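PDB 2J8H: titin, which is an elastic filament protein of muscle, this A-band part of which is a rigid tandem of two immunoglobulin domains. Local coordinates for residues S68-D71 with D72-T75; G167-R170 with K171-G174. All coordinates share one frame; numbering follows the deposited sequence.

Contact 1 of 2, residues S68-D71 with D72-T75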
ATOM      1  N   SER A  68       2.815   6.390   7.589  1.00 48.22           N
ATOM      2  CA  SER A  68       1.980   5.269   7.926  1.00 48.93           C
ATOM      3  C   SER A  68       1.177   5.530   9.184  1.00 47.87           C
ATOM      4  O   SER A  68       1.391   4.901  10.234  1.00 47.12           O
ATOM      5  CB  SER A  68       2.850   4.020   8.086  1.00 50.23           C
ATOM      6  OG  SER A  68       3.414   3.661   6.829  1.00 53.36           O
ATOM      7  N   VAL A  69       0.263   6.486   9.076  1.00 47.03           N
ATOM      8  CA  VAL A  69      -0.428   6.970  10.250  1.00 46.57           C
ATOM      9  C   VAL A  69      -1.363   5.935  10.851  1.00 46.97           C
ATOM     10  O   VAL A  69      -2.010   5.174  10.136  1.00 47.09           O
ATOM     11  CB  VAL A  69      -1.143   8.320  10.002  1.00 46.73           C
ATOM     12  CG1 VAL A  69      -0.119   9.370   9.723  1.00 45.45           C
ATOM     13  CG2 VAL A  69      -2.169   8.232   8.872  1.00 47.07           C
ATOM     14  N   THR A  70      -1.366   5.882  12.180  1.00 47.22           N
ATOM     15  CA  THR A  70      -2.285   5.072  12.945  1.00 47.06           C
ATOM     16  C   THR A  70      -3.048   6.003  13.883  1.00 47.23           C
ATOM     17  O   THR A  70      -2.744   7.202  13.962  1.00 45.93           O
ATOM     18  CB  THR A  70      -1.525   4.074  13.785  1.00 47.05           C
ATOM     19  OG1 THR A  70      -0.802   4.777  14.788  1.00 48.93           O
ATOM     20  CG2 THR A  70      -0.543   3.294  12.908  1.00 47.71           C
ATOM     21  N   ASP A  71      -4.025   5.456  14.598  1.00 47.65           N
ATOM     22  CA  ASP A  71      -4.795   6.267  15.528  1.00 47.94           C
ATOM     23  C   ASP A  71      -3.878   6.901  16.589  1.00 47.99           C
ATOM     24  O   ASP A  71      -4.197   7.964  17.136  1.00 48.07           O
ATOM     25  CB  ASP A  71      -5.940   5.456  16.151  1.00 48.27           C
ATOM     26  CG  ASP A  71      -6.834   6.313  17.042  1.00 48.92           C
ATOM     27  OD1 ASP A  71      -7.360   7.356  16.563  1.00 47.77           O
ATOM     28  OD2 ASP A  71      -6.988   5.942  18.230  1.00 52.82           O
ATOM     29  N   ASP A  72      -2.720   6.288  16.850  1.00 48.40           N
ATOM     30  CA  ASP A  72      -1.761   6.865  17.793  1.00 47.87           C
ATOM     31  C   ASP A  72      -1.216   8.217  17.321  1.00 47.21           C
ATOM     32  O   ASP A  72      -0.787   9.037  18.118  1.00 47.11           O
ATOM     33  CB  ASP A  72      -0.596   5.903  18.069  1.00 48.96           C
ATOM     34  CG  ASP A  72       0.415   6.483  19.076  1.00 50.93           C
ATOM     35  OD1 ASP A  72       0.112   6.501  20.295  1.00 57.21           O
ATOM     36  OD2 ASP A  72       1.498   6.958  18.650  1.00 56.72           O
ATOM     37  N   ASP A  73      -1.237   8.452  16.013  1.00 46.46           N
ATOM     38  CA  ASP A  73      -0.780   9.699  15.465  1.00 45.86           C
ATOM     39  C   ASP A  73      -1.866  10.757  15.412  1.00 45.01           C
ATOM     40  O   ASP A  73      -1.582  11.883  15.079  1.00 45.21           O
ATOM     41  CB  ASP A  73      -0.224   9.455  14.068  1.00 45.80           C
ATOM     42  CG  ASP A  73       0.893   8.453  14.080  1.00 46.19           C
ATOM     43  OD1 ASP A  73       1.851   8.665  14.870  1.00 46.03           O
ATOM     44  OD2 ASP A  73       0.794   7.457  13.337  1.00 45.22           O
ATOM     45  N   ALA A  74      -3.098  10.386  15.724  1.00 44.57           N
ATOM     46  CA  ALA A  74      -4.234  11.279  15.596  1.00 44.70           C
ATOM     47  C   ALA A  74      -4.287  12.157  16.826  1.00 44.48           C
ATOM     48  O   ALA A  74      -4.897  11.810  17.831  1.00 43.74           O
ATOM     49  CB  ALA A  74      -5.527  10.486  15.448  1.00 43.24           C
ATOM     50  N   THR A  75      -3.619  13.291  16.761  1.00 45.25           N
ATOM     51  CA  THR A  75      -3.580  14.189  17.908  1.00 46.01           C
ATOM     52  C   THR A  75      -3.211  15.574  17.409  1.00 46.46           C
ATOM     53  O   THR A  75      -3.243  15.831  16.203  1.00 46.72           O
ATOM     54  CB  THR A  75      -2.591  13.671  19.004  1.00 45.97           C
ATOM     55  OG1 THR A  75      -2.720  14.480  20.178  1.00 47.96           O
ATOM     56  CG2 THR A  75      -1.142  13.691  18.510  1.00 44.52           C
TER
HETATM   57  O   HOH W   1      -5.505   9.062  19.417  1.00 60.14           O

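Contact 2 of 2, residues G167-R170 with K171-G174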
ATOM      1  N   GLY A 167     -25.301 -19.548  30.267  1.00 45.27           N
ATOM      2  CA  GLY A 167     -24.864 -20.833  29.747  1.00 45.64           C
ATOM      3  C   GLY A 167     -25.592 -21.152  28.459  1.00 45.96           C
ATOM      4  O   GLY A 167     -26.810 -21.003  28.369  1.00 45.11           O
ATOM      5  N   VAL A 168     -24.859 -21.633  27.461  1.00 46.46           N
ATOM      6  CA  VAL A 168     -25.478 -21.926  26.169  1.00 47.11           C
ATOM      7  C   VAL A 168     -26.423 -23.080  26.247  1.00 47.88           C
ATOM      8  O   VAL A 168     -26.203 -24.033  26.987  1.00 47.62           O
ATOM      9  CB  VAL A 168     -24.468 -22.253  25.043  1.00 47.67           C
ATOM     10  CG1 VAL A 168     -23.718 -21.010  24.660  1.00 47.85           C
ATOM     11  CG2 VAL A 168     -23.539 -23.361  25.462  1.00 48.90           C
ATOM     12  N   GLU A 169     -27.486 -22.953  25.467  1.00 48.54           N
ATOM     13  CA  GLU A 169     -28.483 -23.969  25.292  1.00 49.46           C
ATOM     14  C   GLU A 169     -28.334 -24.492  23.867  1.00 48.82           C
ATOM     15  O   GLU A 169     -27.710 -23.857  23.022  1.00 47.95           O
ATOM     16  CB  GLU A 169     -29.854 -23.343  25.492  1.00 49.38           C
ATOM     17  CG  GLU A 169     -30.069 -22.854  26.927  1.00 51.92           C
ATOM     18  CD  GLU A 169     -31.180 -21.811  27.067  1.00 53.82           C
ATOM     19  OE1 GLU A 169     -31.950 -21.599  26.100  1.00 59.55           O
ATOM     20  OE2 GLU A 169     -31.278 -21.199  28.161  1.00 61.06           O
ATOM     21  N   ARG A 170     -28.914 -25.651  23.590  1.00 48.65           N
ATOM     22  CA  ARG A 170     -28.812 -26.238  22.264  1.00 48.93           C
ATOM     23  C   ARG A 170     -29.372 -25.304  21.202  1.00 48.33           C
ATOM     24  O   ARG A 170     -28.878 -25.261  20.072  1.00 47.87           O
ATOM     25  CB  ARG A 170     -29.572 -27.550  22.220  1.00 48.88           C
ATOM     26  CG  ARG A 170     -28.919 -28.630  23.008  1.00 50.13           C
ATOM     27  CD  ARG A 170     -29.753 -29.872  22.926  1.00 52.11           C
ATOM     28  NE  ARG A 170     -29.356 -30.816  23.953  1.00 56.06           N
ATOM     29  CZ  ARG A 170     -30.184 -31.652  24.587  1.00 58.19           C
ATOM     30  NH1 ARG A 170     -31.492 -31.696  24.310  1.00 58.82           N
ATOM     31  NH2 ARG A 170     -29.690 -32.463  25.516  1.00 58.93           N
ATOM     32  N   LYS A 171     -30.409 -24.564  21.570  1.00 47.54           N
ATOM     33  CA  LYS A 171     -31.061 -23.659  20.643  1.00 47.64           C
ATOM     34  C   LYS A 171     -30.193 -22.475  20.283  1.00 46.37           C
ATOM     35  O   LYS A 171     -30.527 -21.753  19.359  1.00 46.18           O
ATOM     36  CB  LYS A 171     -32.382 -23.155  21.221  1.00 47.99           C
ATOM     37  CG  LYS A 171     -32.269 -22.104  22.322  1.00 49.54           C
ATOM     38  CD  LYS A 171     -33.637 -21.873  22.974  1.00 50.62           C
ATOM     39  CE  LYS A 171     -33.844 -20.416  23.416  1.00 52.62           C
ATOM     40  NZ  LYS A 171     -35.286 -20.150  23.815  1.00 53.39           N
ATOM     41  N   ASP A 172     -29.110 -22.252  21.026  1.00 45.38           N
ATOM     42  CA  ASP A 172     -28.198 -21.138  20.746  1.00 45.53           C
ATOM     43  C   ASP A 172     -27.315 -21.377  19.535  1.00 45.01           C
ATOM     44  O   ASP A 172     -26.732 -20.439  18.988  1.00 45.37           O
ATOM     45  CB  ASP A 172     -27.333 -20.827  21.973  1.00 45.15           C
ATOM     46  CG  ASP A 172     -28.120 -20.148  23.067  1.00 45.09           C
ATOM     47  OD1 ASP A 172     -28.979 -19.315  22.713  1.00 45.05           O
ATOM     48  OD2 ASP A 172     -27.880 -20.426  24.263  1.00 44.77           O
ATOM     49  N   ALA A 173     -27.187 -22.638  19.147  1.00 44.43           N
ATOM     50  CA  ALA A 173     -26.527 -22.990  17.916  1.00 44.52           C
ATOM     51  C   ALA A 173     -27.108 -22.168  16.788  1.00 44.70           C
ATOM     52  O   ALA A 173     -28.321 -21.902  16.741  1.00 43.90           O
ATOM     53  CB  ALA A 173     -26.721 -24.471  17.629  1.00 43.81           C
ATOM     54  N   GLY A 174     -26.242 -21.775  15.863  1.00 44.50           N
ATOM     55  CA  GLY A 174     -26.685 -21.056  14.686  1.00 44.91           C
ATOM     56  C   GLY A 174     -25.644 -20.078  14.214  1.00 44.69           C
ATOM     57  O   GLY A 174     -24.483 -20.184  14.581  1.00 44.70           O
TER
HETATM   58  O   HOH W   2     -28.015 -19.308  26.779  1.00 45.35           O

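Contact 1 of 2, residues S68-D71 with D72-T75
Val69 sits with its backbone against the Asp73 carboxylate, CA lying 3.4 Å from Asp73 OD2, while its side chain packs into the domain core on Leu94 and Val96 of strand 86-102. Thr70 does most of the work. Its N-H runs to Asp73 OD2 at 2.9 Å and nearly straight (169°), meeting the oxygen on the anti side of the carboxylate and 20° out of its plane. Asp73 can answer because its CG is anti to the carbonyl carbon (chi1 -58°), which turns the carboxylate back toward the start of the turn, where Thr70 N-H points. The return bond is backbone: Asp73 N donates to Thr70 O at 2.8 Å, from above the carbonyl plane. Thr70 OG1, held between its own N and carbonyl carbon, lies beside the next residues, taking a weak bond from Asp72 N at 3.2 Å and touching Asp72 CB at 3.5 Å. At Asp71 the carbonyl O receives Ala74 N at 3.0 Å, and a water links it to Ala74 O, where the chain bends in an inverse gamma turn. This short 3-10 turn leads into strand 76-83 of the immunoglobulin fold; the bond from Tyr77 OH to Asp73 O marks it as a tyrosine corner. Asp71 also makes a weak, long ion pair with Lys131 at the end of strand 123-131, in the second immunoglobulin domain. Of the three consecutive aspartates Asp73 is the buried one, its OD2 gripped by Thr70 N and a salt bridge to Lys51; together these probably favour its ionised form.

Contact 2 of 2, residues G167-R170 with K171-G174
In the second immunoglobulin domain, the turn between strands 159-163 and 174-182 closes where Asp172 reaches back to Glu169. Glu169 N donates to Asp172 OD2 at 2.8 Å, almost straight (172°) although 33° out of the carboxylate plane and on its anti side. Asp172 N repays this with a 2.9 Å bond to Glu169 O. One residue on, Ala173 N reaches Arg170 O at 3.3 Å, completing the short 3-10 turn. Water enters on the Asp172 side: one molecule donates to both OD2 and Gly167 O. The other oxygen, Asp172 OD1, bonds to His150 NE2, fixing the rotation of the carboxylate from both ends. The Asp172 carbonyl takes the hydroxyl of Tyr176, the tyrosine corner of the immunoglobulin fold. Toward solvent, Glu169 and Lys171 run side by side, pointing the same way, both also resting against His150. Lys171 CG starts out between its backbone N and carbonyl carbon (chi1 75°), which carries the aliphatic chain past the glutamate: Glu169 OE1 touches Lys171 CE at 3.5 Å, but NZ stays 4.3 Å from OE1, beyond a salt bridge. Arg170 instead extends away from the turn to a salt bridge with Asp197.

Contacts 1 and 2 are the same turn in two successive immunoglobulin domains, with centres about 41 Å apart and no touch between them. Each joins the equivalent pair of strands, and both are partly buried, each burying a valine and an aspartate (contact 2 also Gly167), with charged residues outside. They differ in what the inner carboxylate meets beyond the turn itself: Lys51, from elsewhere in the domain, in contact 1, a histidine and a water in contact 2. The outer surface of contact 1 is acidic, whereas contact 2 mixes acid and base. Place matters too: 68-75 lies near the middle of the chain, within weak reach of the second domain, while 167-174 lies far out, tied to the C-terminal residue.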